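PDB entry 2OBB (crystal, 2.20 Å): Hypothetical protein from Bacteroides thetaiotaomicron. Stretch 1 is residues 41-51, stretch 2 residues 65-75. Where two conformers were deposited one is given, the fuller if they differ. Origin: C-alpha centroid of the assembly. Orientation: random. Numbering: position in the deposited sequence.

Stretch 1, residues 41-51: HRLILWSVREG
Stretch 2, residues 65-75: GLEFYAANKDY

Four hydrogen bonds join these two stretches of one chain, three between backbone groups and one through a side chain. Running up the ladder, Tyr69 N donates to Leu43 O at 2.8 Å, with a bent N-H...O angle of 131°; Leu45 N donates to Ala70 O at 2.9 Å (144°); and Asn72 N donates to Leu45 O at 2.8 Å (155°). Leu45 thus uses both its NH and its carbonyl, reaching Ala70 and Asn72 on the neighbour, the signature of a parallel pairing. Its CA atom lies 4.6 Å from the CA of Ala71, and the register runs Ile44-Ala70, Leu45-Ala71, Trp46-Asn72, but slips by one residue at Tyr69, so that Leu43 CA lies nearest Phe68 CA, at 5.4 Å. The same Ala70 O that accepts from Leu45 N also receives Ile44 CA at 3.2 Å in a CA-H...O contact.

Residues 42-45 are extended, with phi from -69° to -117° and psi from 125° to 136°. The partner is less regular: Tyr69 turns at -55/-41, Ala70 and Ala71 are extended at -163/170 and -125/111, and Asn72 adopts 57/26. This left-handed conformation is one that asparagine tolerates better than most residues with a side chain.

Asn72 also supplies the side-chain bond. With chi1 at -62° (m) and chi2 at -19°, its CA-to-CB bond points sideways, but the amide at its end comes nearer to stretch 1, and Ser47 N donates to Asn72 OD1 at 2.9 Å and a nearly straight 162°. Asn72 ND2 meanwhile lies 3.0 Å from Arg49 O and 3.1 Å from Ser47 O. A short amide suits this buried site because it brings an acceptor and a donor group to a backbone that is leaving the strand. Asn72 OD1 also sits at the edge of the Trp46 ring, 3.6 Å from Trp46 CE3. Within stretch 1, Arg49 N donates to Ser47 OG at 3.0 Å, bracing the turn.

At the other end, the guanidinium of Arg42 (chi1 m, then t, t) lies flat on Tyr69 (chi1 t), centres 4.0 Å apart and planes at 13°. Arg42 CZ is off-centre, whereas Arg42 CD stands over the ring face, 3.8 Å from the centroid of Tyr69. A long, flat-ended cation is well suited to covering an aromatic face in this way. Arg42 NH1 comes within 3.2 Å of Tyr69 OH, but the angle is too poor for a hydrogen bond.

Leu45 (t, p) and Ala71 share one face, their CB atoms 4.3 Å apart. Leu45 CB sits over the Phe68 ring, 3.8 Å from its centroid, and Leu45 CD1 is 3.9 Å from Phe68 CZ. Phe68 (chi1 m) offers a broad surface to this leucine, while its CD1 meets Leu43 CB at 3.7 Å. Leu43 CD1 touches Leu66 CD1 at 3.8 Å. Ile44 (m, t) spreads its branches: CG1 lies 4.2 Å from Tyr69 CD2, and CG2 is 3.2 Å from Lys73 O. Together the stretches bury 725 Å².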

ATOM      1  N   HIS A  41       7.501  17.118  -0.795  1.00 61.91           N
ATOM      2  CA  HIS A  41       6.780  15.934  -0.315  1.00 61.08           C
ATOM      3  C   HIS A  41       7.587  15.381   0.850  1.00 60.80           C
ATOM      4  O   HIS A  41       8.800  15.596   0.914  1.00 60.41           O
ATOM      5  CB  HIS A  41       6.591  14.883  -1.427  1.00 59.99           C
ATOM      6  CG  HIS A  41       5.739  15.362  -2.559  1.00 60.94           C
ATOM      7  ND1 HIS A  41       4.397  15.639  -2.415  1.00 61.14           N
ATOM      8  CD2 HIS A  41       6.047  15.667  -3.842  1.00 59.73           C
ATOM      9  CE1 HIS A  41       3.911  16.083  -3.562  1.00 61.91           C
ATOM     10  NE2 HIS A  41       4.895  16.113  -4.444  1.00 60.88           N
ATOM     11  N   ARG A  42       6.912  14.700   1.770  1.00 60.58           N
ATOM     12  CA  ARG A  42       7.592  14.002   2.844  1.00 60.79           C
ATOM     13  C   ARG A  42       7.676  12.540   2.448  1.00 61.09           C
ATOM     14  O   ARG A  42       6.696  12.013   1.955  1.00 61.22           O
ATOM     15  CB  ARG A  42       6.812  14.106   4.147  1.00 60.64           C
ATOM     16  CG  ARG A  42       6.855  15.451   4.807  1.00 60.54           C
ATOM     17  CD  ARG A  42       5.948  15.443   6.016  1.00 59.45           C
ATOM     18  NE  ARG A  42       6.128  16.662   6.800  1.00 58.46           N
ATOM     19  CZ  ARG A  42       5.473  16.945   7.917  1.00 55.00           C
ATOM     20  NH1 ARG A  42       4.596  16.092   8.427  1.00 55.42           N
ATOM     21  NH2 ARG A  42       5.718  18.071   8.532  1.00 54.49           N
ATOM     22  N   LEU A  43       8.837  11.914   2.652  1.00 60.56           N
ATOM     23  CA  LEU A  43       9.018  10.493   2.416  1.00 60.44           C
ATOM     24  C   LEU A  43       9.108   9.756   3.725  1.00 60.62           C
ATOM     25  O   LEU A  43       9.902  10.101   4.590  1.00 61.42           O
ATOM     26  CB  LEU A  43      10.289  10.229   1.592  1.00 59.93           C
ATOM     27  CG  LEU A  43      10.418  11.058   0.297  1.00 59.77           C
ATOM     28  CD1 LEU A  43      11.663  10.609  -0.473  1.00 60.26           C
ATOM     29  CD2 LEU A  43       9.185  10.997  -0.583  1.00 56.02           C
ATOM     30  N   ILE A  44       8.291   8.730   3.876  1.00 61.27           N
ATOM     31  CA  ILE A  44       8.381   7.862   5.034  1.00 61.26           C
ATOM     32  C   ILE A  44       8.728   6.475   4.542  1.00 61.18           C
ATOM     33  O   ILE A  44       8.036   5.935   3.699  1.00 62.53           O
ATOM     34  CB  ILE A  44       7.056   7.826   5.837  1.00 61.56           C
ATOM     35  CG1 ILE A  44       6.725   9.223   6.376  1.00 60.97           C
ATOM     36  CG2 ILE A  44       7.135   6.824   6.984  1.00 59.53           C
ATOM     37  CD1 ILE A  44       5.486   9.224   7.260  1.00 62.10           C
ATOM     38  N   LEU A  45       9.801   5.899   5.069  1.00 61.05           N
ATOM     39  CA  LEU A  45      10.126   4.518   4.761  1.00 60.78           C
ATOM     40  C   LEU A  45       9.100   3.594   5.404  1.00 60.77           C
ATOM     41  O   LEU A  45       8.769   3.749   6.592  1.00 60.67           O
ATOM     42  CB  LEU A  45      11.538   4.187   5.201  1.00 60.47           C
ATOM     43  CG  LEU A  45      12.087   2.844   4.713  1.00 62.23           C
ATOM     44  CD1 LEU A  45      12.138   2.769   3.167  1.00 57.08           C
ATOM     45  CD2 LEU A  45      13.483   2.666   5.333  1.00 57.99           C
ATOM     46  N   TRP A  46       8.570   2.666   4.606  1.00 59.64           N
ATOM     47  CA  TRP A  46       7.477   1.790   5.037  1.00 60.08           C
ATOM     48  C   TRP A  46       7.831   0.381   4.629  1.00 60.25           C
ATOM     49  O   TRP A  46       7.595  -0.013   3.483  1.00 60.07           O
ATOM     50  CB  TRP A  46       6.187   2.246   4.352  1.00 60.08           C
ATOM     51  CG  TRP A  46       4.857   1.708   4.829  1.00 61.02           C
ATOM     52  CD1 TRP A  46       3.802   1.421   4.032  1.00 59.44           C
ATOM     53  CD2 TRP A  46       4.420   1.429   6.190  1.00 59.56           C
ATOM     54  NE1 TRP A  46       2.742   0.982   4.786  1.00 59.17           N
ATOM     55  CE2 TRP A  46       3.087   0.979   6.108  1.00 59.44           C
ATOM     56  CE3 TRP A  46       5.028   1.509   7.451  1.00 60.38           C
ATOM     57  CZ2 TRP A  46       2.325   0.635   7.244  1.00 59.24           C
ATOM     58  CZ3 TRP A  46       4.289   1.157   8.576  1.00 59.75           C
ATOM     59  CH2 TRP A  46       2.933   0.726   8.461  1.00 60.78           C
ATOM     60  N   SER A  47       8.425  -0.361   5.567  1.00 60.48           N
ATOM     61  CA  SER A  47       9.011  -1.665   5.312  1.00 60.81           C
ATOM     62  C   SER A  47       8.693  -2.646   6.428  1.00 61.35           C
ATOM     63  O   SER A  47       8.573  -2.258   7.594  1.00 61.27           O
ATOM     64  CB  SER A  47      10.521  -1.505   5.216  1.00 60.74           C
ATOM     65  OG  SER A  47      11.138  -2.722   4.881  1.00 61.48           O
ATOM     66  N   VAL A  48       8.559  -3.926   6.085  1.00 62.27           N
ATOM     67  CA  VAL A  48       8.438  -4.947   7.104  1.00 62.67           C
ATOM     68  C   VAL A  48       9.760  -5.070   7.874  1.00 63.17           C
ATOM     69  O   VAL A  48       9.788  -5.650   8.955  1.00 63.53           O
ATOM     70  CB  VAL A  48       7.958  -6.336   6.542  1.00 63.71           C
ATOM     71  CG1 VAL A  48       6.519  -6.237   6.026  1.00 61.70           C
ATOM     72  CG2 VAL A  48       8.923  -6.881   5.468  1.00 63.70           C
ATOM     73  N   ARG A  49      10.843  -4.517   7.315  1.00 63.16           N
ATOM     74  CA  ARG A  49      12.130  -4.420   8.024  1.00 63.77           C
ATOM     75  C   ARG A  49      11.968  -3.714   9.390  1.00 64.68           C
ATOM     76  O   ARG A  49      11.321  -2.649   9.483  1.00 64.37           O
ATOM     77  CB  ARG A  49      13.174  -3.680   7.170  1.00 62.59           C
ATOM     78  CG  ARG A  49      13.734  -4.497   6.001  1.00 63.70           C
ATOM     79  CD  ARG A  49      14.651  -3.672   5.077  1.00 62.97           C
ATOM     80  NE  ARG A  49      15.177  -4.451   3.949  1.00 62.53           N
ATOM     81  CZ  ARG A  49      16.408  -4.962   3.868  1.00 64.27           C
ATOM     82  NH1 ARG A  49      17.291  -4.789   4.848  1.00 63.24           N
ATOM     83  NH2 ARG A  49      16.765  -5.660   2.789  1.00 64.94           N
ATOM     84  N   GLU A  50      12.534  -4.333  10.427  1.00 65.04           N
ATOM     85  CA  GLU A  50      12.665  -3.769  11.781  1.00 66.70           C
ATOM     86  C   GLU A  50      14.096  -4.029  12.319  1.00 66.54           C
ATOM     87  O   GLU A  50      14.820  -4.888  11.808  1.00 66.57           O
ATOM     88  CB  GLU A  50      11.679  -4.427  12.765  1.00 67.43           C
ATOM     89  CG  GLU A  50      10.196  -4.447  12.366  1.00 71.61           C
ATOM     90  CD  GLU A  50       9.454  -3.103  12.578  1.00 76.50           C
ATOM     91  OE1 GLU A  50      10.092  -2.048  12.877  1.00 78.58           O
ATOM     92  OE2 GLU A  50       8.211  -3.114  12.433  1.00 77.57           O
ATOM     93  N   GLY A  51      14.498  -3.306  13.359  1.00 66.40           N
ATOM     94  CA  GLY A  51      15.805  -3.549  13.985  1.00 66.08           C
ATOM     95  C   GLY A  51      16.943  -3.311  13.017  1.00 65.83           C
ATOM     96  O   GLY A  51      16.861  -2.407  12.161  1.00 65.96           O
ATOM     97  N   GLY A  65      22.497   9.872  -0.003  1.00 65.55           N
ATOM     98  CA  GLY A  65      21.917  11.173   0.287  1.00 65.92           C
ATOM     99  C   GLY A  65      20.410  11.173   0.317  1.00 66.39           C
ATOM    100  O   GLY A  65      19.789  12.208   0.050  1.00 66.88           O
ATOM    101  N   LEU A  66      19.819  10.011   0.613  1.00 66.39           N
ATOM    102  CA  LEU A  66      18.368   9.914   0.803  1.00 66.38           C
ATOM    103  C   LEU A  66      18.047   9.679   2.275  1.00 66.42           C
ATOM    104  O   LEU A  66      18.413   8.638   2.860  1.00 65.81           O
ATOM    105  CB  LEU A  66      17.728   8.835  -0.098  1.00 66.10           C
ATOM    106  CG  LEU A  66      16.271   8.431   0.150  1.00 65.85           C
ATOM    107  CD1 LEU A  66      15.278   9.624   0.036  1.00 65.30           C
ATOM    108  CD2 LEU A  66      15.856   7.256  -0.772  1.00 66.07           C
ATOM    109  N   GLU A  67      17.362  10.664   2.853  1.00 66.24           N
ATOM    110  CA  GLU A  67      17.010  10.677   4.270  1.00 66.34           C
ATOM    111  C   GLU A  67      15.521  10.868   4.407  1.00 65.45           C
ATOM    112  O   GLU A  67      14.928  11.699   3.699  1.00 66.19           O
ATOM    113  CB  GLU A  67      17.768  11.797   4.986  1.00 67.03           C
ATOM    114  CG  GLU A  67      18.542  11.304   6.184  1.00 70.37           C
ATOM    115  CD  GLU A  67      19.794  12.133   6.493  1.00 76.55           C
ATOM    116  OE1 GLU A  67      19.727  13.397   6.536  1.00 77.39           O
ATOM    117  OE2 GLU A  67      20.862  11.505   6.714  1.00 79.30           O
ATOM    118  N   PHE A  68      14.917  10.087   5.307  1.00 63.57           N
ATOM    119  CA  PHE A  68      13.468  10.012   5.432  1.00 62.25           C
ATOM    120  C   PHE A  68      12.891  10.956   6.482  1.00 61.58           C
ATOM    121  O   PHE A  68      13.523  11.201   7.511  1.00 60.78           O
ATOM    122  CB  PHE A  68      13.032   8.559   5.678  1.00 61.36           C
ATOM    123  CG  PHE A  68      13.274   7.682   4.499  1.00 60.15           C
ATOM    124  CD1 PHE A  68      12.416   7.733   3.401  1.00 59.21           C
ATOM    125  CD2 PHE A  68      14.393   6.859   4.446  1.00 59.74           C
ATOM    126  CE1 PHE A  68      12.669   6.954   2.290  1.00 58.30           C
ATOM    127  CE2 PHE A  68      14.654   6.082   3.334  1.00 58.70           C
ATOM    128  CZ  PHE A  68      13.792   6.130   2.266  1.00 58.92           C
ATOM    129  N   TYR A  69      11.693  11.483   6.216  1.00 60.36           N
ATOM    130  CA  TYR A  69      10.964  12.215   7.254  1.00 59.40           C
ATOM    131  C   TYR A  69      10.832  11.331   8.471  1.00 59.49           C
ATOM    132  O   TYR A  69      10.938  11.819   9.596  1.00 58.96           O
ATOM    133  CB  TYR A  69       9.562  12.642   6.819  1.00 58.60           C
ATOM    134  CG  TYR A  69       8.773  13.368   7.903  1.00 57.42           C
ATOM    135  CD1 TYR A  69       9.117  14.663   8.320  1.00 57.15           C
ATOM    136  CD2 TYR A  69       7.681  12.767   8.504  1.00 57.07           C
ATOM    137  CE1 TYR A  69       8.380  15.329   9.326  1.00 56.03           C
ATOM    138  CE2 TYR A  69       6.943  13.415   9.492  1.00 56.80           C
ATOM    139  CZ  TYR A  69       7.291  14.691   9.895  1.00 57.28           C
ATOM    140  OH  TYR A  69       6.537  15.300  10.871  1.00 56.96           O
ATOM    141  N   ALA A  70      10.552  10.041   8.225  1.00 59.01           N
ATOM    142  CA  ALA A  70      10.512   9.005   9.276  1.00 59.20           C
ATOM    143  C   ALA A  70      10.578   7.611   8.682  1.00 58.75           C
ATOM    144  O   ALA A  70      10.447   7.452   7.472  1.00 59.72           O
ATOM    145  CB  ALA A  70       9.257   9.145  10.184  1.00 58.30           C
ATOM    146  N   ALA A  71      10.767   6.619   9.554  1.00 59.10           N
ATOM    147  CA  ALA A  71      10.826   5.193   9.208  1.00 59.42           C
ATOM    148  C   ALA A  71       9.812   4.415  10.030  1.00 60.05           C
ATOM    149  O   ALA A  71       9.966   4.264  11.261  1.00 60.22           O
ATOM    150  CB  ALA A  71      12.213   4.625   9.471  1.00 59.02           C
ATOM    151  N   ASN A  72       8.787   3.915   9.338  1.00 60.29           N
ATOM    152  CA  ASN A  72       7.744   3.073   9.917  1.00 60.65           C
ATOM    153  C   ASN A  72       7.054   3.773  11.077  1.00 60.86           C
ATOM    154  O   ASN A  72       6.540   3.127  12.002  1.00 61.51           O
ATOM    155  CB  ASN A  72       8.298   1.697  10.329  1.00 60.57           C
ATOM    156  CG  ASN A  72       8.852   0.908   9.146  1.00 61.04           C
ATOM    157  OD1 ASN A  72       8.536   1.197   7.985  1.00 64.30           O
ATOM    158  ND2 ASN A  72       9.687  -0.084   9.432  1.00 56.08           N
ATOM    159  N   LYS A  73       7.082   5.096  11.039  1.00 60.41           N
ATOM    160  CA  LYS A  73       6.280   5.886  11.956  1.00 61.33           C
ATOM    161  C   LYS A  73       5.633   6.988  11.143  1.00 62.17           C
ATOM    162  O   LYS A  73       6.066   7.279  10.009  1.00 61.34           O
ATOM    163  CB  LYS A  73       7.141   6.523  13.043  1.00 61.51           C
ATOM    164  CG  LYS A  73       8.105   5.618  13.790  1.00 60.56           C
ATOM    165  CD  LYS A  73       8.804   6.449  14.866  1.00 63.63           C
ATOM    166  CE  LYS A  73       9.969   5.723  15.493  1.00 65.03           C
ATOM    167  NZ  LYS A  73       9.586   4.302  15.695  1.00 66.16           N
ATOM    168  N   ASP A  74       4.602   7.593  11.722  1.00 63.23           N
ATOM    169  CA  ASP A  74       3.916   8.720  11.095  1.00 65.62           C
ATOM    170  C   ASP A  74       4.693  10.009  11.268  1.00 66.20           C
ATOM    171  O   ASP A  74       4.508  10.966  10.506  1.00 66.42           O
ATOM    172  CB  ASP A  74       2.481   8.861  11.631  1.00 65.96           C
ATOM    173  CG  ASP A  74       1.507   7.993  10.867  1.00 67.85           C
ATOM    174  OD1 ASP A  74       1.689   7.862   9.636  1.00 70.15           O
ATOM    175  OD2 ASP A  74       0.586   7.417  11.483  1.00 70.94           O
ATOM    176  N   TYR A  75       5.554  10.032  12.275  0.50 66.63           N
ATOM    177  CA  TYR A  75       6.434  11.160  12.533  0.50 67.32           C
ATOM    178  C   TYR A  75       7.520  10.697  13.503  0.50 67.98           C
ATOM    179  O   TYR A  75       7.246   9.902  14.408  0.50 67.81           O
ATOM    180  CB  TYR A  75       5.659  12.383  13.060  0.50 66.89           C
ATOM    181  CG  TYR A  75       4.637  12.082  14.136  0.50 66.41           C
ATOM    182  CD1 TYR A  75       5.007  12.048  15.479  0.50 65.45           C
ATOM    183  CD2 TYR A  75       3.299  11.858  13.812  0.50 65.68           C
ATOM    184  CE1 TYR A  75       4.077  11.786  16.470  0.50 66.10           C
ATOM    185  CE2 TYR A  75       2.356  11.596  14.799  0.50 65.61           C
ATOM    186  CZ  TYR A  75       2.757  11.561  16.127  0.50 66.07           C
ATOM    187  OH  TYR A  75       1.845  11.297  17.118  0.50 66.20           O
TER